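PDB 3QNK: putative lipoprotein, which probably binds glycans at the outer membrane, as a SusD-family lipoprotein that would help its partner transporter take up nutrients. Local coordinates for residues E192-R197 against E450-Y455; E237-V242 against A392-N397. One frame throughout, in Å; residues are numbered along the deposited sequence.

Contact 1: residues E192-R197 against E450-Y455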
ATOM      1  N   GLU B 192      28.943   2.926   2.417  1.00 48.67           N
ATOM      2  CA  GLU B 192      30.250   2.328   2.660  1.00 49.53           C
ATOM      3  C   GLU B 192      30.515   2.144   4.160  1.00 56.49           C
ATOM      4  O   GLU B 192      31.100   1.140   4.559  1.00 59.26           O
ATOM      5  CB  GLU B 192      31.375   3.168   2.029  1.00 51.63           C
ATOM      6  CG  GLU B 192      31.408   3.162   0.503  1.00 55.99           C
ATOM      7  CD  GLU B 192      32.228   4.259  -0.172  1.00 75.86           C
ATOM      8  OE1 GLU B 192      32.349   5.359   0.412  1.00 71.47           O
ATOM      9  OE2 GLU B 192      32.730   4.030  -1.298  1.00 66.22           O
ATOM     10  N   LEU B 193      30.068   3.096   4.997  1.00 51.02           N
ATOM     11  CA  LEU B 193      30.249   3.026   6.448  1.00 47.99           C
ATOM     12  C   LEU B 193      29.388   1.907   7.041  1.00 50.46           C
ATOM     13  O   LEU B 193      29.847   1.155   7.916  1.00 50.78           O
ATOM     14  CB  LEU B 193      29.916   4.385   7.096  1.00 46.76           C
ATOM     15  CG  LEU B 193      30.175   4.532   8.605  1.00 49.55           C
ATOM     16  CD1 LEU B 193      31.665   4.435   8.932  1.00 50.19           C
ATOM     17  CD2 LEU B 193      29.608   5.816   9.122  1.00 50.32           C
ATOM     18  N   TYR B 194      28.141   1.797   6.551  1.00 45.23           N
ATOM     19  CA  TYR B 194      27.187   0.762   6.958  1.00 43.25           C
ATOM     20  C   TYR B 194      27.772  -0.626   6.674  1.00 47.83           C
ATOM     21  O   TYR B 194      27.610  -1.492   7.520  1.00 49.23           O
ATOM     22  CB  TYR B 194      25.805   0.982   6.277  1.00 43.24           C
ATOM     23  CG  TYR B 194      24.910   1.985   6.998  1.00 43.31           C
ATOM     24  CD1 TYR B 194      25.451   3.063   7.696  1.00 45.14           C
ATOM     25  CD2 TYR B 194      23.530   1.809   7.051  1.00 43.80           C
ATOM     26  CE1 TYR B 194      24.644   3.937   8.430  1.00 46.80           C
ATOM     27  CE2 TYR B 194      22.705   2.702   7.759  1.00 44.13           C
ATOM     28  CZ  TYR B 194      23.268   3.782   8.425  1.00 52.98           C
ATOM     29  OH  TYR B 194      22.498   4.707   9.092  1.00 54.45           O
ATOM     30  N   ASP B 195      28.566  -0.798   5.582  1.00 44.84           N
ATOM     31  CA  ASP B 195      29.206  -2.065   5.216  1.00 45.90           C
ATOM     32  C   ASP B 195      30.696  -2.153   5.651  1.00 53.21           C
ATOM     33  O   ASP B 195      31.448  -3.035   5.175  1.00 55.60           O
ATOM     34  CB  ASP B 195      29.083  -2.330   3.702  1.00 48.61           C
ATOM     35  CG  ASP B 195      29.321  -3.786   3.342  1.00 57.72           C
ATOM     36  OD1 ASP B 195      29.036  -4.671   4.198  1.00 52.83           O
ATOM     37  OD2 ASP B 195      29.831  -4.044   2.226  1.00 70.73           O
ATOM     38  N   LYS B 196      31.118  -1.256   6.565  1.00 47.09           N
ATOM     39  CA  LYS B 196      32.460  -1.233   7.150  1.00 47.02           C
ATOM     40  C   LYS B 196      33.603  -1.164   6.091  1.00 53.58           C
ATOM     41  O   LYS B 196      34.713  -1.663   6.340  1.00 56.10           O
ATOM     42  CB  LYS B 196      32.683  -2.431   8.117  1.00 48.71           C
ATOM     43  CG  LYS B 196      31.655  -2.532   9.237  1.00 49.80           C
ATOM     44  CD  LYS B 196      32.138  -3.464  10.298  1.00 70.40           C
ATOM     45  CE  LYS B 196      31.331  -3.442  11.574  1.00 83.89           C
ATOM     46  NZ  LYS B 196      31.794  -4.506  12.518  1.00 87.36           N
ATOM     47  N   ARG B 197      33.358  -0.459   4.964  1.00 48.08           N
ATOM     48  CA  ARG B 197      34.338  -0.203   3.908  1.00 48.36           C
ATOM     49  C   ARG B 197      35.013   1.126   4.212  1.00 53.94           C
ATOM     50  O   ARG B 197      34.847   2.103   3.483  1.00 54.57           O
ATOM     51  CB  ARG B 197      33.645  -0.184   2.520  1.00 48.12           C
ATOM     52  CG  ARG B 197      32.825  -1.418   2.233  1.00 44.30           C
ATOM     53  CD  ARG B 197      32.281  -1.417   0.830  1.00 58.02           C
ATOM     54  NE  ARG B 197      31.363  -2.538   0.644  1.00 57.95           N
ATOM     55  CZ  ARG B 197      31.098  -3.121  -0.520  1.00 67.53           C
ATOM     56  NH1 ARG B 197      31.681  -2.696  -1.635  1.00 52.94           N
ATOM     57  NH2 ARG B 197      30.259  -4.142  -0.575  1.00 61.22           N
ATOM     58  N   GLU B 450      16.944  12.321  13.338  1.00 45.53           N
ATOM     59  CA  GLU B 450      17.196  12.380  11.895  1.00 45.37           C
ATOM     60  C   GLU B 450      17.221  10.990  11.296  1.00 51.11           C
ATOM     61  O   GLU B 450      17.878  10.783  10.289  1.00 51.34           O
ATOM     62  CB  GLU B 450      18.477  13.137  11.593  1.00 46.08           C
ATOM     63  CG  GLU B 450      18.275  14.636  11.685  1.00 50.33           C
ATOM     64  CD  GLU B 450      19.530  15.395  11.323  1.00 60.99           C
ATOM     65  OE1 GLU B 450      19.699  15.759  10.133  1.00 65.28           O
ATOM     66  OE2 GLU B 450      20.384  15.547  12.223  1.00 47.24           O
ATOM     67  N   GLU B 451      16.477  10.052  11.906  1.00 49.51           N
ATOM     68  CA  GLU B 451      16.287   8.669  11.456  1.00 50.76           C
ATOM     69  C   GLU B 451      17.619   7.896  11.304  1.00 57.09           C
ATOM     70  O   GLU B 451      17.753   7.083  10.380  1.00 60.38           O
ATOM     71  CB  GLU B 451      15.465   8.621  10.137  1.00 52.55           C
ATOM     72  CG  GLU B 451      14.458   7.482  10.121  1.00 68.94           C
ATOM     73  CD  GLU B 451      13.657   7.221   8.852  1.00 97.44           C
ATOM     74  OE1 GLU B 451      13.215   8.203   8.194  1.00 71.22           O
ATOM     75  OE2 GLU B 451      13.413   6.019   8.566  1.00 87.41           O
ATOM     76  N   GLN B 452      18.574   8.084  12.239  1.00 51.08           N
ATOM     77  CA  GLN B 452      19.849   7.358  12.141  1.00 49.82           C
ATOM     78  C   GLN B 452      20.131   6.447  13.321  1.00 51.32           C
ATOM     79  O   GLN B 452      20.745   5.414  13.142  1.00 50.89           O
ATOM     80  CB  GLN B 452      21.012   8.349  12.003  1.00 51.96           C
ATOM     81  CG  GLN B 452      21.205   8.933  10.616  1.00 54.31           C
ATOM     82  CD  GLN B 452      22.654   8.993  10.244  1.00 80.32           C
ATOM     83  OE1 GLN B 452      23.439   8.017  10.388  1.00 80.75           O
ATOM     84  NE2 GLN B 452      23.001  10.110   9.654  1.00 64.90           N
ATOM     85  N   ARG B 453      19.694   6.826  14.526  1.00 48.65           N
ATOM     86  CA  ARG B 453      19.967   6.107  15.763  1.00 47.21           C
ATOM     87  C   ARG B 453      19.674   4.621  15.668  1.00 53.87           C
ATOM     88  O   ARG B 453      20.465   3.798  16.148  1.00 57.22           O
ATOM     89  CB  ARG B 453      19.175   6.721  16.931  1.00 45.77           C
ATOM     90  CG  ARG B 453      19.500   6.138  18.309  1.00 47.30           C
ATOM     91  CD  ARG B 453      20.976   6.206  18.576  1.00 43.55           C
ATOM     92  NE  ARG B 453      21.293   5.660  19.878  1.00 36.30           N
ATOM     93  CZ  ARG B 453      22.510   5.641  20.388  1.00 50.19           C
ATOM     94  NH1 ARG B 453      23.537   6.121  19.695  1.00 47.99           N
ATOM     95  NH2 ARG B 453      22.713   5.158  21.601  1.00 36.40           N
ATOM     96  N   PHE B 454      18.552   4.270  15.067  1.00 46.55           N
ATOM     97  CA  PHE B 454      18.131   2.892  14.985  1.00 43.19           C
ATOM     98  C   PHE B 454      19.171   2.083  14.186  1.00 49.88           C
ATOM     99  O   PHE B 454      19.517   0.977  14.579  1.00 52.01           O
ATOM    100  CB  PHE B 454      16.720   2.855  14.357  1.00 43.74           C
ATOM    101  CG  PHE B 454      16.213   1.480  14.037  1.00 42.80           C
ATOM    102  CD1 PHE B 454      16.691   0.785  12.920  1.00 43.43           C
ATOM    103  CD2 PHE B 454      15.301   0.856  14.866  1.00 41.76           C
ATOM    104  CE1 PHE B 454      16.267  -0.504  12.661  1.00 43.16           C
ATOM    105  CE2 PHE B 454      14.927  -0.462  14.645  1.00 43.82           C
ATOM    106  CZ  PHE B 454      15.406  -1.132  13.549  1.00 42.27           C
ATOM    107  N   TYR B 455      19.682   2.640  13.082  1.00 45.38           N
ATOM    108  CA  TYR B 455      20.669   1.986  12.220  1.00 43.64           C
ATOM    109  C   TYR B 455      22.067   2.091  12.809  1.00 48.17           C
ATOM    110  O   TYR B 455      22.892   1.218  12.552  1.00 49.29           O
ATOM    111  CB  TYR B 455      20.597   2.560  10.806  1.00 43.21           C
ATOM    112  CG  TYR B 455      19.200   2.478  10.227  1.00 42.42           C
ATOM    113  CD1 TYR B 455      18.668   1.258   9.795  1.00 42.54           C
ATOM    114  CD2 TYR B 455      18.403   3.614  10.126  1.00 44.11           C
ATOM    115  CE1 TYR B 455      17.363   1.170   9.306  1.00 41.51           C
ATOM    116  CE2 TYR B 455      17.106   3.546   9.621  1.00 45.90           C
ATOM    117  CZ  TYR B 455      16.589   2.322   9.216  1.00 49.62           C
ATOM    118  OH  TYR B 455      15.326   2.299   8.696  1.00 43.43           O
TER

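Contact 2: residues E237-V242 against A392-N397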
ATOM      1  N   GLU B 237      25.036  23.788   4.084  1.00 57.19           N
ATOM      2  CA  GLU B 237      25.163  22.526   4.814  1.00 55.35           C
ATOM      3  C   GLU B 237      24.296  21.416   4.180  1.00 60.15           C
ATOM      4  O   GLU B 237      24.651  20.239   4.258  1.00 59.50           O
ATOM      5  CB  GLU B 237      24.782  22.719   6.283  1.00 55.73           C
ATOM      6  CG  GLU B 237      24.804  21.432   7.107  1.00 55.31           C
ATOM      7  CD  GLU B 237      25.308  21.553   8.523  1.00 60.04           C
ATOM      8  OE1 GLU B 237      25.679  22.673   8.945  1.00 55.91           O
ATOM      9  OE2 GLU B 237      25.342  20.511   9.210  1.00 62.59           O
ATOM     10  N   ILE B 238      23.161  21.787   3.577  1.00 57.88           N
ATOM     11  CA  ILE B 238      22.254  20.843   2.941  1.00 57.54           C
ATOM     12  C   ILE B 238      22.936  20.206   1.720  1.00 61.38           C
ATOM     13  O   ILE B 238      23.427  20.919   0.858  1.00 63.65           O
ATOM     14  CB  ILE B 238      20.905  21.524   2.569  1.00 61.51           C
ATOM     15  CG1 ILE B 238      20.159  22.025   3.827  1.00 61.56           C
ATOM     16  CG2 ILE B 238      20.026  20.562   1.782  1.00 62.21           C
ATOM     17  CD1 ILE B 238      19.063  23.049   3.563  1.00 69.84           C
ATOM     18  N   ILE B 239      22.987  18.871   1.669  1.00 55.85           N
ATOM     19  CA  ILE B 239      23.544  18.139   0.527  1.00 54.29           C
ATOM     20  C   ILE B 239      22.356  17.587  -0.284  1.00 59.21           C
ATOM     21  O   ILE B 239      22.330  17.755  -1.491  1.00 61.86           O
ATOM     22  CB  ILE B 239      24.571  17.057   0.941  1.00 55.21           C
ATOM     23  CG1 ILE B 239      25.848  17.714   1.499  1.00 54.90           C
ATOM     24  CG2 ILE B 239      24.911  16.160  -0.228  1.00 55.73           C
ATOM     25  CD1 ILE B 239      26.902  16.757   2.124  1.00 51.97           C
ATOM     26  N   PHE B 240      21.366  16.972   0.382  1.00 55.69           N
ATOM     27  CA  PHE B 240      20.150  16.441  -0.232  1.00 54.93           C
ATOM     28  C   PHE B 240      18.992  16.529   0.740  1.00 58.75           C
ATOM     29  O   PHE B 240      19.108  16.091   1.886  1.00 56.56           O
ATOM     30  CB  PHE B 240      20.323  14.979  -0.742  1.00 55.45           C
ATOM     31  CG  PHE B 240      19.178  14.524  -1.629  1.00 56.06           C
ATOM     32  CD1 PHE B 240      19.078  14.959  -2.950  1.00 59.93           C
ATOM     33  CD2 PHE B 240      18.186  13.698  -1.134  1.00 56.87           C
ATOM     34  CE1 PHE B 240      17.999  14.576  -3.751  1.00 61.06           C
ATOM     35  CE2 PHE B 240      17.115  13.300  -1.943  1.00 59.74           C
ATOM     36  CZ  PHE B 240      17.034  13.735  -3.247  1.00 58.88           C
ATOM     37  N   ASP B 241      17.869  17.093   0.276  1.00 58.28           N
ATOM     38  CA  ASP B 241      16.655  17.224   1.085  1.00 59.23           C
ATOM     39  C   ASP B 241      15.375  17.058   0.254  1.00 64.70           C
ATOM     40  O   ASP B 241      15.417  16.999  -0.979  1.00 65.94           O
ATOM     41  CB  ASP B 241      16.620  18.574   1.834  1.00 62.25           C
ATOM     42  CG  ASP B 241      16.566  19.847   0.980  1.00 79.30           C
ATOM     43  OD1 ASP B 241      16.526  19.735  -0.282  1.00 81.73           O
ATOM     44  OD2 ASP B 241      16.578  20.951   1.567  1.00 84.51           O
ATOM     45  N   VAL B 242      14.243  16.975   0.963  1.00 61.18           N
ATOM     46  CA  VAL B 242      12.885  16.909   0.444  1.00 62.05           C
ATOM     47  C   VAL B 242      12.014  17.812   1.320  1.00 67.83           C
ATOM     48  O   VAL B 242      12.153  17.798   2.546  1.00 67.56           O
ATOM     49  CB  VAL B 242      12.290  15.473   0.296  1.00 64.68           C
ATOM     50  CG1 VAL B 242      12.892  14.744  -0.889  1.00 65.00           C
ATOM     51  CG2 VAL B 242      12.448  14.657   1.550  1.00 63.24           C
ATOM     52  N   ALA B 392      27.452  17.879   7.932  1.00 48.36           N
ATOM     53  CA  ALA B 392      27.912  17.383   9.233  1.00 47.01           C
ATOM     54  C   ALA B 392      28.247  15.881   9.218  1.00 52.49           C
ATOM     55  O   ALA B 392      29.191  15.460   9.892  1.00 52.66           O
ATOM     56  CB  ALA B 392      26.865  17.655  10.291  1.00 46.90           C
ATOM     57  N   GLU B 393      27.488  15.080   8.432  1.00 48.44           N
ATOM     58  CA  GLU B 393      27.673  13.641   8.333  1.00 47.04           C
ATOM     59  C   GLU B 393      29.006  13.265   7.707  1.00 54.64           C
ATOM     60  O   GLU B 393      29.588  12.249   8.099  1.00 55.87           O
ATOM     61  CB  GLU B 393      26.549  13.023   7.522  1.00 47.42           C
ATOM     62  CG  GLU B 393      26.188  11.647   8.019  1.00 57.27           C
ATOM     63  CD  GLU B 393      25.156  10.929   7.181  1.00 75.76           C
ATOM     64  OE1 GLU B 393      24.038  11.477   6.999  1.00 51.97           O
ATOM     65  OE2 GLU B 393      25.471   9.806   6.719  1.00 64.40           O
ATOM     66  N   ILE B 394      29.488  14.060   6.721  1.00 50.86           N
ATOM     67  CA  ILE B 394      30.757  13.805   6.049  1.00 51.40           C
ATOM     68  C   ILE B 394      31.851  13.719   7.114  1.00 55.94           C
ATOM     69  O   ILE B 394      32.565  12.726   7.167  1.00 56.69           O
ATOM     70  CB  ILE B 394      31.031  14.885   4.969  1.00 56.10           C
ATOM     71  CG1 ILE B 394      29.855  14.993   3.965  1.00 57.31           C
ATOM     72  CG2 ILE B 394      32.378  14.723   4.265  1.00 55.72           C
ATOM     73  CD1 ILE B 394      29.411  13.703   3.270  1.00 51.97           C
ATOM     74  N   TYR B 395      31.884  14.686   8.032  1.00 51.76           N
ATOM     75  CA  TYR B 395      32.867  14.750   9.099  1.00 50.98           C
ATOM     76  C   TYR B 395      32.804  13.542  10.031  1.00 52.62           C
ATOM     77  O   TYR B 395      33.852  12.967  10.361  1.00 53.08           O
ATOM     78  CB  TYR B 395      32.678  16.032   9.899  1.00 51.67           C
ATOM     79  CG  TYR B 395      33.030  17.270   9.113  1.00 54.25           C
ATOM     80  CD1 TYR B 395      34.350  17.683   8.984  1.00 56.62           C
ATOM     81  CD2 TYR B 395      32.042  18.035   8.496  1.00 55.20           C
ATOM     82  CE1 TYR B 395      34.684  18.818   8.257  1.00 58.29           C
ATOM     83  CE2 TYR B 395      32.365  19.176   7.762  1.00 56.94           C
ATOM     84  CZ  TYR B 395      33.691  19.562   7.644  1.00 63.99           C
ATOM     85  OH  TYR B 395      34.056  20.689   6.955  1.00 63.04           O
ATOM     86  N   LEU B 396      31.592  13.142  10.427  1.00 45.87           N
ATOM     87  CA  LEU B 396      31.377  12.043  11.366  1.00 43.51           C
ATOM     88  C   LEU B 396      31.600  10.666  10.719  1.00 48.50           C
ATOM     89  O   LEU B 396      32.174   9.803  11.369  1.00 47.43           O
ATOM     90  CB  LEU B 396      29.988  12.155  12.015  1.00 42.33           C
ATOM     91  CG  LEU B 396      29.870  13.292  13.049  1.00 46.12           C
ATOM     92  CD1 LEU B 396      28.462  13.491  13.512  1.00 44.92           C
ATOM     93  CD2 LEU B 396      30.742  13.041  14.241  1.00 47.81           C
ATOM     94  N   ASN B 397      31.240  10.486   9.431  1.00 47.49           N
ATOM     95  CA  ASN B 397      31.524   9.257   8.685  1.00 48.10           C
ATOM     96  C   ASN B 397      33.029   9.105   8.511  1.00 54.11           C
ATOM     97  O   ASN B 397      33.562   8.012   8.662  1.00 55.66           O
ATOM     98  CB  ASN B 397      30.836   9.276   7.312  1.00 48.36           C
ATOM     99  CG  ASN B 397      29.325   9.238   7.358  1.00 57.30           C
ATOM    100  OD1 ASN B 397      28.709   9.074   8.406  1.00 45.63           O
ATOM    101  ND2 ASN B 397      28.695   9.369   6.207  1.00 50.46           N
TER

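Contact 1: residues E192-R197 against E450-Y455
Tyr194 reaches across to Tyr455 with the far end of its ring: OH lies 3.3 Å from Tyr455 CB, and CE2 of the same ring sits 3.7 Å from that CB. The approach is oblique to both rings. Tyr455 presents its CB to Tyr194 straight from the backbone, and chi1 -55°, with CG beside the backbone N, leads the ring away, one face over Phe454; its OH accepts a hydrogen bond from Gln39 NE2, and the ring has a cation-pi contact with Lys124. Gln452, in the loop just before helix 453-460, is bent at chi2 and leaves OE1 3.7 Å from Tyr194 OH, with amide and ring planes 57° apart; the hydrogen bond to that OE1 comes from Arg443. Tyr194 is the last helical residue of 181-194, which closes in a Schellman motif: Arg197 N bonds to Glu192 O at 2.8 Å, Lys196 N to Leu193 O at 3.0 Å, and Lys196 takes the positive phi. The contact therefore joins the C-terminal end of helix 181-194 to the start of helix 453-460, in a protein built as an alpha-alpha superhelix. Just past the helix end, Arg197 bridges Asp195 OD2 through NE and NH2, and Lys150 pairs with the same oxygen.

Contact 2: residues E237-V242 against A392-N397
The apolar part of this contact is one isoleucine against another. CD1 of Ile239 meets CG1 of Ile394 at 3.9 Å and CD1 of Ile394 at 4.1 Å, so a methyl end from Ile239 rests on the outer arm of the helix residue. Both residues point their CB toward the opposite segment. In Ile239 an extended arm, chi2 173°, carries CD1 out to the helix, whereas Ile394 is folded at chi2 -54°, which turns the flank of its arm as well as its methyl to the incoming group.

The polar side chain that takes part is Glu237. Its bent chain brings OE2 to 3.4 Å from Ala392 CB and 3.6 Å from Ala392 N. This is packing of a carboxylate on the first turn of the helix. OE1 has a salt bridge with Arg421 and a hydrogen bond from Val216 N; OE2 is also hydrogen-bonded, to a residue flanking the segments, and has a long, weak ion pair with Arg390. Within the helix, Asn397 ND2 donates to Glu393 OE2 across one turn, 3.3 Å and nearly straight at 160°, arriving on the anti side of the carboxylate. Arg190 holds the other oxygen of Glu393.

A classic beta bulge opposite Leu389 takes in Ile239 and Phe240, whose backbones both bond to that residue. It interrupts strand 238-244, the central strand of a small antiparallel sheet between 384-387 and 389-390. Helix 391-405 follows strand 389-390 directly. Helices 181-194 and 198-209 pack against both isoleucines, through Ala186 and Val208, and Ile418 of helix 408-420 touches Ala392.

Contact 1 and contact 2 have centres about 13 Å apart and touch each other through side chains. Gln452 NE2 of 450-455 packs 3.2 Å from Glu393 OE1 of 392-397, and Leu193 CD2 of 192-197 lies 3.5 Å from Asn397 OD1. Arg443 also ties them together, since it hydrogen-bonds Gln452 in one contact and Asn397 in the other. Both of contact 2's segments fall between those of contact 1 in the sequence. An acetate ion lies about 4 Å from the Tyr194 side chain and a phosphate ion about 5 Å from that of Tyr455; both probably come from the crystallisation liquor and identify no natural ligand.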